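Local atomic coordinates of phosphoglycerol transferase GacH (Streptococcus pyogenes MGAS5005, PDB entry 6DGM), a protein that probably transfers glycerol phosphate onto the rhamnose polysaccharide of the streptococcal cell wall, through an extracellular, manganese-binding domain related to sulfatases and lipoteichoic acid synthases. Residues S74-L79 with K304-I309; T264-G269 with Y293-N298. All coordinates share one frame; numbering follows the deposited sequence.

In the fold
Both contacts belong to the mixed eight-stranded sheet of the alkaline phosphatase-like fold in the catalytic part of GacH. Interaction 2 pairs strand 263-269 with 290-297; interaction 1 pairs 77-81, the next strand over, with the edge strand 308-310. Their centres lie about 10 Å apart. Two hydrogen bonds join them: Thr75 OG1 to Ile295 O and His306 O to Tyr293 OH, each 2.7 Å. Strand 263-269 leads straight to the manganese ligands Asp270 and His271, and the side chain of Tyr268 is about 9 Å from the manganese and about 10 Å from sn-glycerol-1-phosphate. At the other contact, the Lys304 side chain lies about 6 Å from the bound calcium.

Interaction 1: S74-L79 with K304-I309; sequences STTAGL and KNHPLI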
loop_
_atom_site.group_PDB
_atom_site.type_symbol
_atom_site.label_atom_id
_atom_site.label_comp_id
_atom_site.label_asym_id
_atom_site.label_seq_id
_atom_site.Cartn_x
_atom_site.Cartn_y
_atom_site.Cartn_z
ATOM N N SER A 74 12.548 8.365 -11.089
ATOM C CA SER A 74 12.993 9.581 -10.419
ATOM C C SER A 74 13.019 9.467 -8.904
ATOM O O SER A 74 13.494 10.389 -8.233
ATOM C CB SER A 74 12.061 10.755 -10.765
ATOM O OG SER A 74 10.795 10.656 -10.091
ATOM N N THR A 75 12.510 8.383 -8.347
ATOM C CA THR A 75 12.326 8.310 -6.908
ATOM C C THR A 75 12.332 6.844 -6.506
ATOM O O THR A 75 12.352 5.950 -7.353
ATOM C CB THR A 75 11.018 8.996 -6.494
ATOM O OG1 THR A 75 11.014 9.171 -5.076
ATOM C CG2 THR A 75 9.798 8.189 -6.934
ATOM N N THR A 76 12.308 6.613 -5.203
ATOM C CA THR A 76 12.218 5.251 -4.689
ATOM C C THR A 76 11.011 4.557 -5.289
ATOM O O THR A 76 9.888 5.055 -5.203
ATOM C CB THR A 76 12.099 5.306 -3.165
ATOM O OG1 THR A 76 13.236 5.999 -2.644
ATOM C CG2 THR A 76 12.005 3.907 -2.558
ATOM N N ALA A 77 11.238 3.406 -5.915
ATOM C CA ALA A 77 10.170 2.769 -6.677
ATOM C C ALA A 77 10.605 1.373 -7.087
ATOM O O ALA A 77 11.793 1.042 -7.074
ATOM C CB ALA A 77 9.819 3.580 -7.929
ATOM N N GLY A 78 9.629 0.567 -7.481
ATOM C CA GLY A 78 9.932 -0.773 -7.921
ATOM C C GLY A 78 8.684 -1.600 -8.110
ATOM O O GLY A 78 7.649 -1.100 -8.563
ATOM N N LEU A 79 8.783 -2.871 -7.742
ATOM C CA LEU A 79 7.677 -3.802 -7.803
ATOM C C LEU A 79 7.241 -4.170 -6.391
ATOM O O LEU A 79 8.066 -4.282 -5.478
ATOM C CB LEU A 79 8.087 -5.076 -8.543
ATOM C CG LEU A 79 8.644 -4.850 -9.946
ATOM C CD1 LEU A 79 9.066 -6.167 -10.569
ATOM C CD2 LEU A 79 7.621 -4.167 -10.822
ATOM N N LYS A 304 15.969 5.241 -3.099
ATOM C CA LYS A 304 16.477 4.118 -2.330
ATOM C C LYS A 304 16.265 2.832 -3.123
ATOM O O LYS A 304 15.310 2.705 -3.893
ATOM C CB LYS A 304 15.730 4.018 -0.998
ATOM C CG LYS A 304 15.734 5.298 -0.159
ATOM C CD LYS A 304 17.118 5.593 0.384
ATOM C CE LYS A 304 17.116 6.844 1.269
ATOM N NZ LYS A 304 18.452 7.104 1.869
ATOM N N ASN A 305 17.165 1.876 -2.929
ATOM C CA ASN A 305 17.182 0.658 -3.736
ATOM C C ASN A 305 16.292 -0.383 -3.075
ATOM O O ASN A 305 16.709 -1.060 -2.130
ATOM C CB ASN A 305 18.616 0.149 -3.861
ATOM C CG ASN A 305 18.720 -1.102 -4.717
ATOM O OD1 ASN A 305 17.915 -1.317 -5.618
ATOM N ND2 ASN A 305 19.715 -1.924 -4.442
ATOM N N HIS A 306 15.066 -0.524 -3.585
ATOM C CA HIS A 306 14.105 -1.512 -3.094
ATOM C C HIS A 306 13.326 -2.056 -4.282
ATOM O O HIS A 306 12.140 -1.752 -4.469
ATOM C CB HIS A 306 13.150 -0.880 -2.078
ATOM C CG HIS A 306 13.822 -0.445 -0.815
ATOM N ND1 HIS A 306 14.441 -1.332 0.042
ATOM C CD2 HIS A 306 13.993 0.784 -0.275
ATOM C CE1 HIS A 306 14.949 -0.667 1.065
ATOM N NE2 HIS A 306 14.695 0.619 0.895
ATOM N N PRO A 307 13.968 -2.881 -5.113
ATOM C CA PRO A 307 13.323 -3.275 -6.383
ATOM C C PRO A 307 12.094 -4.145 -6.215
ATOM O O PRO A 307 11.248 -4.168 -7.119
ATOM C CB PRO A 307 14.427 -4.021 -7.141
ATOM C CG PRO A 307 15.437 -4.415 -6.081
ATOM C CD PRO A 307 15.359 -3.359 -5.008
ATOM N N LEU A 308 11.974 -4.861 -5.099
ATOM C CA LEU A 308 10.866 -5.785 -4.880
ATOM C C LEU A 308 10.598 -5.804 -3.383
ATOM O O LEU A 308 11.445 -6.254 -2.597
ATOM C CB LEU A 308 11.234 -7.178 -5.382
ATOM C CG LEU A 308 10.284 -8.321 -5.030
ATOM C CD1 LEU A 308 8.889 -8.013 -5.473
ATOM C CD2 LEU A 308 10.783 -9.615 -5.650
ATOM N N ILE A 309 9.419 -5.327 -2.989
ATOM C CA ILE A 309 9.023 -5.299 -1.589
ATOM C C ILE A 309 7.575 -5.760 -1.490
ATOM O O ILE A 309 6.904 -6.002 -2.493
ATOM C CB ILE A 309 9.215 -3.917 -0.946
ATOM C CG1 ILE A 309 8.303 -2.873 -1.589
ATOM C CG2 ILE A 309 10.701 -3.490 -1.043
ATOM C CD1 ILE A 309 8.514 -1.474 -1.004
HETATM O O HOH W 1 14.157 2.794 -6.267
HETATM O O HOH W 2 14.318 0.026 -6.416
#
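At the edge of the His306 imidazole, near the ring plane, Thr76 CG2 approaches CD2 to 4.3 Å; the ring's NE2 is hydrogen-bonded to Glu320 OE1, and Leu337 and Asn338 of helix 328-339 also touch the side chain. The ring sits in the loop leading into 308-310, one of the two edge strands of the sheet of the alkaline phosphatase-like fold, parallel to 77-81. Regular pairing is confined to the Leu79 end. There Leu79 N donates to Pro307 O at 2.9 Å, standing well above the carbonyl plane, whereas Ile309 N meets Leu79 O in that carbonyl's plane. Leu308 CA adds a C-H...O contact to the same oxygen, which is thus approached by two groups of one strand. Around Ala77 the chains part and two waters span the gap between the backbones: one accepts from Ala77 N and donates to Lys304 O at 2.6 Å, the other donates to Ala77 O and accepts from His306 N. Gly78, with no side chain to intervene, packs its CA 3.7 Å from Pro307 O. Beyond the waters a side chain takes over: with OG1 anti to its carbonyl carbon (chi1 -58°), Thr76 receives Lys304 N at 2.9 Å in a nearly straight bond, and the same OG1 is hydrogen-bonded to His321 ND1.

Interaction 2: T264-G269 with Y293-N298; sequences TVVFYG and YFIWSN
Thr264 OG1 and Ser297 OG, 2.7 Å apart, share a hydrogen bond. In both residues the oxygen stands anti to the carbonyl carbon, and the two meet across a non-hydrogen-bonded pair of antiparallel strands, 264-269 and 293-297, inside the central sheet of the alkaline phosphatase-like fold. Between this pair and Tyr268-Tyr293, which meet CB to CB, lie two hydrogen-bonded pairs, separated by the non-hydrogen-bonded Val266-Ile295. Val265 and Trp296 exchange both backbone bonds, the one from Val265 N to Trp296 O being 2.7 Å; Phe267 and Phe294 do the same, with Phe267 N pointing almost straight at Phe294 O.

The face bearing Val265, Phe267, Phe294 and Trp296 carries the main side-chain contact. Phe294 CG occupies the position between its backbone N and carbonyl carbon (chi1 66°), and the ring reaches across to Phe267. Phe267 CB sits over one face of that ring, 3.5 Å from its centroid, in a CH-pi contact. The two phenyl planes are nearly parallel, at 5°, yet offset so far that little of one ring lies over the other: the centroids are 4.7 Å apart, and Phe294 CE2 comes within 3.4 Å of Phe267 CD1. Helix 229-257 packs on this side, touching Val265, Phe267 and Trp296.

On the other face Ile295 CG2 meets Thr264 CG2 at 3.8 Å, under helix 314-321, whose Phe314 ring meets both Tyr268 and Tyr293. Helices thus cover both faces of this buried pairing. Its side-chain chemistry is mostly apolar, with paired backbone polar groups, while one hydrogen bond links the two hydroxyls at the Thr264-Ser297 end, the side-chain counterpart of the backbone pairing.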
loop_
_atom_site.group_PDB
_atom_site.type_symbol
_atom_site.label_atom_id
_atom_site.label_comp_id
_atom_site.label_asym_id
_atom_site.label_seq_id
_atom_site.Cartn_x
_atom_site.Cartn_y
_atom_site.Cartn_z
ATOM N N THR A 264 4.336 13.386 0.943
ATOM C CA THR A 264 4.861 12.165 0.328
ATOM C C THR A 264 3.700 11.246 -0.019
ATOM O O THR A 264 2.768 11.095 0.770
ATOM C CB THR A 264 5.887 11.466 1.232
ATOM O OG1 THR A 264 7.017 12.329 1.425
ATOM C CG2 THR A 264 6.400 10.178 0.600
ATOM N N VAL A 265 3.754 10.684 -1.220
ATOM C CA VAL A 265 2.746 9.766 -1.741
ATOM C C VAL A 265 3.371 8.379 -1.842
ATOM O O VAL A 265 4.442 8.213 -2.441
ATOM C CB VAL A 265 2.253 10.206 -3.129
ATOM C CG1 VAL A 265 1.240 9.214 -3.676
ATOM C CG2 VAL A 265 1.663 11.626 -3.097
ATOM N N VAL A 266 2.694 7.389 -1.267
ATOM C CA VAL A 266 2.994 5.979 -1.485
ATOM C C VAL A 266 1.926 5.474 -2.450
ATOM O O VAL A 266 0.755 5.381 -2.087
ATOM C CB VAL A 266 2.970 5.183 -0.176
ATOM C CG1 VAL A 266 3.279 3.719 -0.447
ATOM C CG2 VAL A 266 3.951 5.767 0.846
ATOM N N PHE A 267 2.319 5.194 -3.688
ATOM C CA PHE A 267 1.406 4.860 -4.775
ATOM C C PHE A 267 1.682 3.426 -5.187
ATOM O O PHE A 267 2.831 3.066 -5.433
ATOM C CB PHE A 267 1.708 5.792 -5.956
ATOM C CG PHE A 267 0.814 5.598 -7.139
ATOM C CD1 PHE A 267 1.098 4.614 -8.073
ATOM C CD2 PHE A 267 -0.292 6.412 -7.333
ATOM C CE1 PHE A 267 0.286 4.426 -9.174
ATOM C CE2 PHE A 267 -1.114 6.227 -8.452
ATOM C CZ PHE A 267 -0.813 5.228 -9.366
ATOM N N TYR A 268 0.629 2.611 -5.305
ATOM C CA TYR A 268 0.850 1.213 -5.639
ATOM C C TYR A 268 -0.414 0.606 -6.223
ATOM O O TYR A 268 -1.529 0.986 -5.856
ATOM C CB TYR A 268 1.303 0.393 -4.409
ATOM C CG TYR A 268 0.225 0.214 -3.357
ATOM C CD1 TYR A 268 -0.095 1.240 -2.475
ATOM C CD2 TYR A 268 -0.466 -0.995 -3.240
ATOM C CE1 TYR A 268 -1.071 1.075 -1.509
ATOM C CE2 TYR A 268 -1.449 -1.168 -2.274
ATOM C CZ TYR A 268 -1.740 -0.138 -1.414
ATOM O OH TYR A 268 -2.708 -0.331 -0.457
ATOM N N GLY A 269 -0.225 -0.356 -7.122
ATOM C CA GLY A 269 -1.336 -1.199 -7.514
ATOM C C GLY A 269 -1.494 -2.339 -6.523
ATOM O O GLY A 269 -0.520 -2.941 -6.055
ATOM N N TYR A 293 4.977 0.139 -7.724
ATOM C CA TYR A 293 4.849 1.100 -6.639
ATOM C C TYR A 293 5.887 2.208 -6.800
ATOM O O TYR A 293 6.938 2.032 -7.420
ATOM C CB TYR A 293 5.002 0.459 -5.240
ATOM C CG TYR A 293 6.449 0.345 -4.781
ATOM C CD1 TYR A 293 7.047 1.378 -4.067
ATOM C CD2 TYR A 293 7.226 -0.776 -5.086
ATOM C CE1 TYR A 293 8.363 1.302 -3.678
ATOM C CE2 TYR A 293 8.551 -0.856 -4.697
ATOM C CZ TYR A 293 9.112 0.183 -3.986
ATOM O OH TYR A 293 10.424 0.139 -3.578
ATOM N N PHE A 294 5.577 3.356 -6.210
ATOM C CA PHE A 294 6.566 4.407 -6.016
ATOM C C PHE A 294 6.274 5.151 -4.720
ATOM O O PHE A 294 5.149 5.149 -4.210
ATOM C CB PHE A 294 6.695 5.359 -7.221
ATOM C CG PHE A 294 5.478 6.206 -7.515
ATOM C CD1 PHE A 294 5.178 7.306 -6.740
ATOM C CD2 PHE A 294 4.674 5.934 -8.616
ATOM C CE1 PHE A 294 4.086 8.101 -7.015
ATOM C CE2 PHE A 294 3.583 6.739 -8.911
ATOM C CZ PHE A 294 3.293 7.828 -8.113
ATOM N N ILE A 295 7.317 5.785 -4.192
ATOM C CA ILE A 295 7.241 6.609 -2.997
ATOM C C ILE A 295 7.850 7.943 -3.409
ATOM O O ILE A 295 9.051 8.015 -3.682
ATOM C CB ILE A 295 7.987 5.985 -1.810
ATOM C CG1 ILE A 295 7.389 4.610 -1.471
ATOM C CG2 ILE A 295 7.889 6.910 -0.611
ATOM C CD1 ILE A 295 8.068 3.872 -0.308
ATOM N N TRP A 296 7.006 8.976 -3.533
ATOM C CA TRP A 296 7.383 10.245 -4.149
ATOM C C TRP A 296 7.020 11.384 -3.210
ATOM O O TRP A 296 5.879 11.455 -2.743
ATOM C CB TRP A 296 6.612 10.421 -5.464
ATOM C CG TRP A 296 6.818 11.731 -6.190
ATOM C CD1 TRP A 296 7.709 11.973 -7.185
ATOM C CD2 TRP A 296 6.103 12.957 -5.986
ATOM N NE1 TRP A 296 7.602 13.267 -7.617
ATOM C CE2 TRP A 296 6.624 13.897 -6.895
ATOM C CE3 TRP A 296 5.086 13.352 -5.116
ATOM C CZ2 TRP A 296 6.151 15.214 -6.971
ATOM C CZ3 TRP A 296 4.611 14.648 -5.193
ATOM C CH2 TRP A 296 5.139 15.566 -6.119
ATOM N N SER A 297 7.984 12.277 -2.958
ATOM C CA SER A 297 7.781 13.506 -2.197
ATOM C C SER A 297 7.747 14.706 -3.137
ATOM O O SER A 297 8.307 14.683 -4.238
ATOM C CB SER A 297 8.902 13.714 -1.170
ATOM O OG SER A 297 9.072 12.593 -0.329
ATOM N N ASN A 298 7.102 15.772 -2.680
ATOM C CA ASN A 298 6.905 16.954 -3.512
ATOM C C ASN A 298 8.078 17.918 -3.487
ATOM O O ASN A 298 7.984 18.992 -4.086
ATOM C CB ASN A 298 5.601 17.664 -3.145
ATOM C CG ASN A 298 5.644 18.319 -1.792
ATOM O OD1 ASN A 298 6.495 18.006 -0.943
ATOM N ND2 ASN A 298 4.718 19.238 -1.573
#